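Local coordinates for protein nucleoporin NUP82 (Chaetomium thermophilum, PDB 5CWW) that probably serves as a structural component of the nuclear pore complex and, through it, supports transport of mRNA and protein between nucleus and cytoplasm, at residues B[323-328]-B[451-456]. Numbering follows the deposited sequence.
Sequences ERLVAQ and LPPRSK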
loop_
_atom_site.group_PDB
_atom_site.type_symbol
_atom_site.label_atom_id
_atom_site.label_comp_id
_atom_site.label_asym_id
_atom_site.label_seq_id
_atom_site.Cartn_x
_atom_site.Cartn_y
_atom_site.Cartn_z
ATOM N N GLU B 323 -19.459 3.400 19.614
ATOM C CA GLU B 323 -18.752 4.672 19.540
ATOM C C GLU B 323 -17.926 4.894 20.803
ATOM O O GLU B 323 -16.859 5.507 20.758
ATOM C CB GLU B 323 -19.744 5.820 19.341
ATOM C CG GLU B 323 -19.101 7.175 19.096
ATOM C CD GLU B 323 -20.126 8.278 18.898
ATOM O OE1 GLU B 323 -19.729 9.400 18.515
ATOM O OE2 GLU B 323 -21.328 8.025 19.126
ATOM N N ARG B 324 -18.427 4.394 21.930
ATOM C CA ARG B 324 -17.729 4.525 23.205
ATOM C C ARG B 324 -16.520 3.594 23.267
ATOM O O ARG B 324 -15.531 3.891 23.939
ATOM C CB ARG B 324 -18.676 4.234 24.372
ATOM C CG ARG B 324 -19.791 5.260 24.538
ATOM C CD ARG B 324 -20.612 5.017 25.800
ATOM N NE ARG B 324 -21.352 3.756 25.758
ATOM C CZ ARG B 324 -20.970 2.623 26.347
ATOM N NH1 ARG B 324 -19.839 2.558 27.037
ATOM N NH2 ARG B 324 -21.729 1.539 26.243
ATOM N N LEU B 325 -16.603 2.471 22.562
ATOM C CA LEU B 325 -15.529 1.485 22.566
ATOM C C LEU B 325 -14.294 2.006 21.844
ATOM O O LEU B 325 -13.168 1.730 22.252
ATOM C CB LEU B 325 -16.002 0.180 21.919
ATOM C CG LEU B 325 -14.961 -0.939 21.803
ATOM C CD1 LEU B 325 -14.402 -1.316 23.166
ATOM C CD2 LEU B 325 -15.567 -2.156 21.119
ATOM N N VAL B 326 -14.503 2.761 20.771
ATOM C CA VAL B 326 -13.390 3.335 20.026
ATOM C C VAL B 326 -12.647 4.327 20.911
ATOM O O VAL B 326 -11.418 4.346 20.939
ATOM C CB VAL B 326 -13.860 4.035 18.734
ATOM C CG1 VAL B 326 -12.676 4.610 17.969
ATOM C CG2 VAL B 326 -14.621 3.061 17.853
ATOM N N ALA B 327 -13.402 5.143 21.640
ATOM C CA ALA B 327 -12.808 6.101 22.565
ATOM C C ALA B 327 -12.060 5.366 23.672
ATOM O O ALA B 327 -10.958 5.758 24.055
ATOM C CB ALA B 327 -13.879 7.008 23.153
ATOM N N GLN B 328 -12.665 4.296 24.177
ATOM C CA GLN B 328 -12.040 3.462 25.199
ATOM C C GLN B 328 -10.722 2.852 24.725
ATOM O O GLN B 328 -9.714 2.911 25.429
ATOM C CB GLN B 328 -12.995 2.347 25.630
ATOM C CG GLN B 328 -13.877 2.716 26.808
ATOM C CD GLN B 328 -13.085 2.891 28.089
ATOM O OE1 GLN B 328 -11.898 2.568 28.148
ATOM N NE2 GLN B 328 -13.739 3.408 29.123
ATOM N N LEU B 451 -10.409 -4.167 16.415
ATOM C CA LEU B 451 -11.582 -5.019 16.543
ATOM C C LEU B 451 -11.958 -5.135 18.017
ATOM O O LEU B 451 -11.130 -4.881 18.885
ATOM C CB LEU B 451 -11.317 -6.398 15.946
ATOM C CG LEU B 451 -11.195 -6.446 14.423
ATOM C CD1 LEU B 451 -10.578 -7.766 13.984
ATOM C CD2 LEU B 451 -12.557 -6.246 13.772
ATOM N N PRO B 452 -13.214 -5.509 18.306
ATOM C CA PRO B 452 -13.651 -5.628 19.703
ATOM C C PRO B 452 -12.910 -6.717 20.478
ATOM O O PRO B 452 -12.380 -7.644 19.868
ATOM C CB PRO B 452 -15.135 -5.989 19.582
ATOM C CG PRO B 452 -15.533 -5.587 18.218
ATOM C CD PRO B 452 -14.324 -5.718 17.361
ATOM N N PRO B 453 -12.873 -6.606 21.815
ATOM C CA PRO B 453 -12.394 -7.720 22.638
ATOM C C PRO B 453 -13.462 -8.802 22.747
ATOM O O PRO B 453 -14.636 -8.519 22.505
ATOM C CB PRO B 453 -12.125 -7.066 23.991
ATOM C CG PRO B 453 -13.096 -5.940 24.051
ATOM C CD PRO B 453 -13.236 -5.437 22.636
ATOM N N ARG B 454 -13.067 -10.019 23.102
ATOM C CA ARG B 454 -14.021 -11.115 23.243
ATOM C C ARG B 454 -14.967 -10.877 24.418
ATOM O O ARG B 454 -16.008 -11.527 24.527
ATOM C CB ARG B 454 -13.281 -12.441 23.417
ATOM C CG ARG B 454 -12.472 -12.844 22.197
ATOM C CD ARG B 454 -11.736 -14.150 22.414
ATOM N NE ARG B 454 -10.907 -14.503 21.262
ATOM C CZ ARG B 454 -11.350 -15.128 20.176
ATOM N NH1 ARG B 454 -12.625 -15.477 20.069
ATOM N NH2 ARG B 454 -10.510 -15.402 19.187
ATOM N N SER B 455 -14.601 -9.941 25.288
ATOM C CA SER B 455 -15.431 -9.575 26.430
ATOM C C SER B 455 -16.781 -9.027 25.976
ATOM O O SER B 455 -17.801 -9.237 26.630
ATOM C CB SER B 455 -14.712 -8.537 27.297
ATOM O OG SER B 455 -13.410 -8.972 27.645
ATOM N N LYS B 456 -16.775 -8.321 24.849
ATOM C CA LYS B 456 -17.988 -7.725 24.304
ATOM C C LYS B 456 -18.985 -8.792 23.865
ATOM O O LYS B 456 -18.619 -9.758 23.195
ATOM C CB LYS B 456 -17.646 -6.816 23.119
ATOM C CG LYS B 456 -18.855 -6.308 22.338
ATOM C CD LYS B 456 -18.427 -5.441 21.166
ATOM C CE LYS B 456 -19.610 -5.074 20.284
ATOM N NZ LYS B 456 -19.187 -4.292 19.090
#
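L325 reaches from helix 321-338 to the loop that carries P452, P453 and K456. Its CD2 makes the closest approach to P452 and K456, and both methyls meet P453. L325 CD2 lies 4.2 Å from P452 CB, and the two side chains cross at about a right angle. L325 CD1 and CD2 each lie 4.3 Å from P453 CD. K456 CD is 4.4 Å from L325 CD2. L325 holds CG anti to its backbone N (chi1 178°), which sends the branched end toward the loop. No hydrogen bond joins the two segments directly. The contact is apolar and small, with 107 Å² buried in total, and the touching residues remain partly exposed.

This is the N-terminal part of NUP82, a ring of mostly four-stranded antiparallel sheets consistent with a beta-propeller. Helix 321-338 belongs to an insertion between strands 281-284 and 369-370. The loop connects strands 437-441 and 469-476, which belong to the next sheet along the chain. The contact joins excursions from two successive sheets, and its centre is about 30 Å from the centre of the chain.

A type I beta turn from P453 to K456 bends this part of the loop; K456 N donates to P453 O at 3.2 Å. K456 is fully extended, so its aliphatic part runs past L325 and its NZ forms a salt bridge with E322 OE1, three residues before L325 on helix 321-338. L451 O accepts a hydrogen bond from Q329 NE2 of this helix. Elsewhere, P452 is backbone hydrogen-bonded to L230, and R454 NE forms a salt bridge with D231 OD1.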